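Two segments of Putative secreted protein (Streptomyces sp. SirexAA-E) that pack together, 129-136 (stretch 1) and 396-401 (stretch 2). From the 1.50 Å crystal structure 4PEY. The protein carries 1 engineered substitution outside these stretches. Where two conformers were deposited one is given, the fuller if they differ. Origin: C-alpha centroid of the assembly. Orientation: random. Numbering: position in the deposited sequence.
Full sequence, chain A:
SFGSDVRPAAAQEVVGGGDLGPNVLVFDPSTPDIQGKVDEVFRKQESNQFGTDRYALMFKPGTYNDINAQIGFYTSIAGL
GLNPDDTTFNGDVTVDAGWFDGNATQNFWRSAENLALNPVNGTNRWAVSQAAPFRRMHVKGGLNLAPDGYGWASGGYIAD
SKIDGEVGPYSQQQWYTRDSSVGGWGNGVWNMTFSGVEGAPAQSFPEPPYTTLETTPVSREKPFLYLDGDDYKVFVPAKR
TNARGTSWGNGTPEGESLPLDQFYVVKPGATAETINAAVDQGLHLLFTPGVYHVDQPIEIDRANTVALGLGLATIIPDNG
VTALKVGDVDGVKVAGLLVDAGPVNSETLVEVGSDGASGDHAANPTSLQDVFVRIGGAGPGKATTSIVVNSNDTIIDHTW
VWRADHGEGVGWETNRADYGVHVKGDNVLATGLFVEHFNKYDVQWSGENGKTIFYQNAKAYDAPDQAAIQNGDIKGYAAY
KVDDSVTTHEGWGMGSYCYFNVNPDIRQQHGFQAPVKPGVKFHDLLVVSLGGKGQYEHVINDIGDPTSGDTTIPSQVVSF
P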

ATOM      1  N   SER A 129       6.669   0.405  -8.665  1.00 10.56           N
ATOM      2  CA  SER A 129       6.905  -0.587  -7.621  1.00 10.52           C
ATOM      3  C   SER A 129       5.972  -0.290  -6.450  1.00 10.78           C
ATOM      4  O   SER A 129       4.781  -0.042  -6.675  1.00 11.50           O
ATOM      5  CB  SER A 129       8.377  -0.625  -7.226  1.00 13.11           C
ATOM      6  OG  SER A 129       9.098  -1.180  -8.323  1.00 12.92           O
ATOM      7  N   GLN A 130       6.470  -0.326  -5.217  1.00 11.49           N
ATOM      8  CA  GLN A 130       5.569  -0.274  -4.060  1.00 11.53           C
ATOM      9  C   GLN A 130       4.968   1.109  -3.772  1.00  9.95           C
ATOM     10  O   GLN A 130       5.520   2.144  -4.173  1.00 11.26           O
ATOM     11  CB  GLN A 130       6.292  -0.799  -2.812  1.00 10.58           C
ATOM     12  CG  GLN A 130       6.694  -2.279  -2.894  1.00 10.54           C
ATOM     13  CD  GLN A 130       8.148  -2.482  -3.322  1.00 11.29           C
ATOM     14  OE1 GLN A 130       8.762  -1.596  -3.925  1.00 12.32           O
ATOM     15  NE2 GLN A 130       8.707  -3.647  -2.993  1.00 11.46           N
ATOM     16  N   ALA A 131       3.829   1.101  -3.072  1.00 10.63           N
ATOM     17  CA  ALA A 131       3.082   2.303  -2.684  1.00  9.16           C
ATOM     18  C   ALA A 131       2.694   3.141  -3.895  1.00  9.90           C
ATOM     19  O   ALA A 131       2.879   4.363  -3.906  1.00 10.63           O
ATOM     20  CB  ALA A 131       3.878   3.152  -1.681  1.00 11.20           C
ATOM     21  N   ALA A 132       2.142   2.484  -4.908  1.00 10.52           N
ATOM     22  CA  ALA A 132       1.730   3.194  -6.118  1.00 10.75           C
ATOM     23  C   ALA A 132       0.366   2.684  -6.583  1.00 10.98           C
ATOM     24  O   ALA A 132       0.239   2.093  -7.671  1.00 12.37           O
ATOM     25  CB  ALA A 132       2.777   3.029  -7.213  1.00 12.36           C
ATOM     26  N   PRO A 133      -0.665   2.900  -5.753  1.00 10.15           N
ATOM     27  CA  PRO A 133      -1.972   2.290  -6.021  1.00 10.26           C
ATOM     28  C   PRO A 133      -2.679   2.793  -7.277  1.00 11.32           C
ATOM     29  O   PRO A 133      -2.556   3.951  -7.678  1.00 11.72           O
ATOM     30  CB  PRO A 133      -2.785   2.659  -4.773  1.00 10.64           C
ATOM     31  CG  PRO A 133      -2.151   3.930  -4.286  1.00 10.20           C
ATOM     32  CD  PRO A 133      -0.681   3.718  -4.524  1.00 10.98           C
ATOM     33  N   PHE A 134      -3.451   1.885  -7.861  1.00 10.44           N
ATOM     34  CA  PHE A 134      -4.203   2.088  -9.090  1.00 12.11           C
ATOM     35  C   PHE A 134      -5.626   1.621  -8.752  1.00 11.31           C
ATOM     36  O   PHE A 134      -5.896   0.413  -8.721  1.00 11.33           O
ATOM     37  CB  PHE A 134      -3.545   1.270 -10.211  1.00 10.62           C
ATOM     38  CG  PHE A 134      -3.970   1.613 -11.622  1.00 11.41           C
ATOM     39  CD1 PHE A 134      -3.308   2.599 -12.342  1.00 12.34           C
ATOM     40  CD2 PHE A 134      -4.952   0.868 -12.269  1.00 12.10           C
ATOM     41  CE1 PHE A 134      -3.653   2.888 -13.664  1.00 12.58           C
ATOM     42  CE2 PHE A 134      -5.294   1.142 -13.595  1.00 12.47           C
ATOM     43  CZ  PHE A 134      -4.647   2.162 -14.285  1.00 14.56           C
ATOM     44  N   ARG A 135      -6.511   2.570  -8.436  1.00 11.41           N
ATOM     45  CA  ARG A 135      -7.858   2.265  -7.925  1.00 11.23           C
ATOM     46  C   ARG A 135      -8.978   2.870  -8.755  1.00 10.80           C
ATOM     47  O   ARG A 135      -8.856   3.994  -9.225  1.00 11.13           O
ATOM     48  CB  ARG A 135      -8.037   2.793  -6.498  1.00 11.38           C
ATOM     49  CG  ARG A 135      -7.197   2.137  -5.420  1.00 10.87           C
ATOM     50  CD  ARG A 135      -7.463   2.820  -4.073  1.00 11.08           C
ATOM     51  NE  ARG A 135      -6.632   2.288  -2.991  1.00 11.12           N
ATOM     52  CZ  ARG A 135      -6.936   1.237  -2.236  1.00 10.53           C
ATOM     53  NH1 ARG A 135      -8.070   0.566  -2.437  1.00 11.10           N
ATOM     54  NH2 ARG A 135      -6.087   0.847  -1.286  1.00 10.57           N
ATOM     55  N   ARG A 136     -10.080   2.142  -8.900  1.00 10.94           N
ATOM     56  CA  ARG A 136     -11.288   2.691  -9.523  0.51 11.57           C
ATOM     57  C   ARG A 136     -10.960   3.295 -10.889  1.00 11.87           C
ATOM     58  O   ARG A 136     -11.421   4.382 -11.234  1.00 12.49           O
ATOM     59  CB  ARG A 136     -11.944   3.739  -8.600  0.51 15.12           C
ATOM     60  CG  ARG A 136     -13.435   3.976  -8.827  0.51 16.77           C
ATOM     61  CD  ARG A 136     -13.953   5.114  -7.932  0.51 14.01           C
ATOM     62  NE  ARG A 136     -15.380   5.383  -8.116  0.51 14.29           N
ATOM     63  CZ  ARG A 136     -16.347   4.736  -7.476  0.51 15.75           C
ATOM     64  NH1 ARG A 136     -17.619   5.045  -7.699  0.51 19.42           N
ATOM     65  NH2 ARG A 136     -16.041   3.779  -6.613  0.51 17.06           N
TER
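Stretch 2, residues 396-401: IDHTWV

Stretch 2 runs against stretch 1 in a nearly antiparallel sense: the vector from CA of Ala 131's neighbour Gln 130 to CA of Arg 135 and that from CA of Asp 397 to CA of Trp 400 are 152° apart. The register agrees with this reversal. The CA of Ala 131 lies 5.9 Å from the CA of Trp 400, whereas the CA of Pro 133 lies 8.0 Å from the CA of His 398. No backbone-to-backbone hydrogen bond joins the two segments, and the contact, 368 Å² summed over both sides, is made mainly through side chains.

The backbone of stretch 2 is extended at Ile 396 and Asp 397 and again from Thr 399 to Val 401, but it turns a corner at His 398, whose phi/psi of 72/100° is far from strand values. CA-to-CB of both His 398 and Trp 400 points toward stretch 1, while that of Thr 399 between them points away. Stretch 1 has a bend of its own: Ala 131 has a positive phi (57/48°); Phe 134 and Arg 135, further on, are in strand conformation.

Trp 400 takes a t chi1 (-173°) with chi2 at 36°, which turns one face of the indole to Gln 130. The evidence is a CH-pi contact: Gln 130 CB stands 3.4 Å from the centroid of the five-membered ring of Trp 400, only 12° off the ring normal. With chi1 at m (-64°) and chi2 at 97°, outside the usual wells, the rest of the Gln 130 side chain stays beneath the same indole, its CD 4.0 Å from Trp 400 NE1, and Gln 130 NE2 is hydrogen-bonded elsewhere in the structure. Ala 131 meets the six-membered part of the same indole, its CB 3.4 Å from Trp 400 CE3, in an oblique apolar contact.

His 398, also t at chi1 (-163°), extends its imidazole along the loop of stretch 1. Pro 133 CB approaches His 398 ND1 obliquely at 3.7 Å, and Ala 132 N lies near the ring plane, 4.1 Å from His 398 CE1. The far nitrogen is connected by water: water 1 is 2.8 Å from His 398 NE2 and accepts a hydrogen bond from Ala 131 N at 2.9 Å. The bridge thus ties the ring to the backbone at the bend.

At the other end, Arg 135 reaches across with an extended side chain, m at chi1 (-67°) followed by t at chi2 and chi3 (178° and -177°), before chi4 of -87° sets the guanidinium plane. CA-to-CB of Asp 397 points sideways, but its t chi1 (172°) brings the carboxylate nearer. Arg 135 NH1 and Asp 397 OD2 form a salt bridge at 3.4 Å; its hydrogen bond is weak for its length, although the 164° angle is nearly straight. A second weak bond, from Arg 135 NH2 to Asp 397 O, is shorter at 3.2 Å but more bent, at 135°. Arg 135 NH2 also touches His 398 CB at 3.6 Å and lies at the edge of the imidazole, near its plane; this is not a stack.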

ATOM      1  N   ILE A 396      -6.770  -4.143   6.543  1.00 11.36           N
ATOM      2  CA  ILE A 396      -5.578  -3.481   6.038  0.52 12.03           C
ATOM      3  C   ILE A 396      -5.535  -3.737   4.541  1.00 10.31           C
ATOM      4  O   ILE A 396      -5.178  -4.833   4.108  1.00 12.77           O
ATOM      5  CB  ILE A 396      -4.289  -4.012   6.698  0.52 13.09           C
ATOM      6  CG1 ILE A 396      -4.426  -4.018   8.224  0.52 15.22           C
ATOM      7  CG2 ILE A 396      -3.083  -3.191   6.253  0.52 14.99           C
ATOM      8  CD1 ILE A 396      -4.616  -2.655   8.818  0.52 15.23           C
ATOM      9  N   ASP A 397      -5.939  -2.747   3.756  1.00 10.48           N
ATOM     10  CA  ASP A 397      -6.090  -2.934   2.315  1.00 11.19           C
ATOM     11  C   ASP A 397      -5.137  -2.012   1.565  1.00 11.56           C
ATOM     12  O   ASP A 397      -5.446  -0.849   1.307  1.00 11.01           O
ATOM     13  CB  ASP A 397      -7.560  -2.708   1.918  1.00 11.58           C
ATOM     14  CG  ASP A 397      -7.772  -2.680   0.417  1.00 11.68           C
ATOM     15  OD1 ASP A 397      -7.237  -3.563  -0.286  1.00 11.88           O
ATOM     16  OD2 ASP A 397      -8.491  -1.773  -0.057  1.00 12.05           O
ATOM     17  N   HIS A 398      -3.984  -2.588   1.222  1.00 10.42           N
ATOM     18  CA  HIS A 398      -2.783  -1.933   0.677  1.00  9.74           C
ATOM     19  C   HIS A 398      -2.005  -1.099   1.683  1.00 10.54           C
ATOM     20  O   HIS A 398      -2.353   0.046   1.998  1.00 10.64           O
ATOM     21  CB  HIS A 398      -3.081  -1.054  -0.533  1.00  9.75           C
ATOM     22  CG  HIS A 398      -1.848  -0.727  -1.319  1.00 10.33           C
ATOM     23  ND1 HIS A 398      -1.710   0.424  -2.066  1.00 10.85           N
ATOM     24  CD2 HIS A 398      -0.689  -1.414  -1.458  1.00 11.60           C
ATOM     25  CE1 HIS A 398      -0.517   0.425  -2.642  1.00 11.47           C
ATOM     26  NE2 HIS A 398       0.121  -0.674  -2.288  1.00 11.76           N
ATOM     27  N   THR A 399      -0.934  -1.697   2.187  1.00 10.09           N
ATOM     28  CA  THR A 399       0.038  -0.960   2.973  1.00  9.28           C
ATOM     29  C   THR A 399       1.441  -1.306   2.478  1.00  8.78           C
ATOM     30  O   THR A 399       1.673  -2.399   1.965  1.00 10.07           O
ATOM     31  CB  THR A 399      -0.102  -1.263   4.487  1.00 10.57           C
ATOM     32  OG1 THR A 399       0.737  -0.379   5.227  1.00 12.54           O
ATOM     33  CG2 THR A 399       0.280  -2.684   4.806  1.00 11.99           C
ATOM     34  N   TRP A 400       2.350  -0.337   2.578  1.00  9.21           N
ATOM     35  CA  TRP A 400       3.779  -0.567   2.398  1.00  9.08           C
ATOM     36  C   TRP A 400       4.446  -0.026   3.632  1.00 10.00           C
ATOM     37  O   TRP A 400       4.416   1.185   3.880  1.00 10.76           O
ATOM     38  CB  TRP A 400       4.342   0.131   1.157  1.00 10.58           C
ATOM     39  CG  TRP A 400       5.804  -0.201   0.810  1.00 10.44           C
ATOM     40  CD1 TRP A 400       6.446  -1.404   0.956  1.00 12.23           C
ATOM     41  CD2 TRP A 400       6.775   0.699   0.237  1.00 10.38           C
ATOM     42  NE1 TRP A 400       7.754  -1.308   0.498  1.00 11.07           N
ATOM     43  CE2 TRP A 400       7.971  -0.030   0.049  1.00 10.46           C
ATOM     44  CE3 TRP A 400       6.738   2.043  -0.149  1.00 12.26           C
ATOM     45  CZ2 TRP A 400       9.114   0.544  -0.509  1.00 11.31           C
ATOM     46  CZ3 TRP A 400       7.884   2.618  -0.698  1.00 11.44           C
ATOM     47  CH2 TRP A 400       9.058   1.872  -0.855  1.00 11.52           C
ATOM     48  N   VAL A 401       5.038  -0.927   4.405  1.00 10.14           N
ATOM     49  CA  VAL A 401       5.705  -0.565   5.640  1.00 10.27           C
ATOM     50  C   VAL A 401       7.176  -0.869   5.390  1.00  9.43           C
ATOM     51  O   VAL A 401       7.560  -2.028   5.239  1.00 10.44           O
ATOM     52  CB  VAL A 401       5.115  -1.349   6.840  1.00 10.50           C
ATOM     53  CG1 VAL A 401       5.843  -1.013   8.131  1.00 11.57           C
ATOM     54  CG2 VAL A 401       3.631  -1.048   6.962  1.00 12.41           C
TER
HETATM   55  O   HOH W   1       2.626  -1.556  -3.114  1.00 13.72           O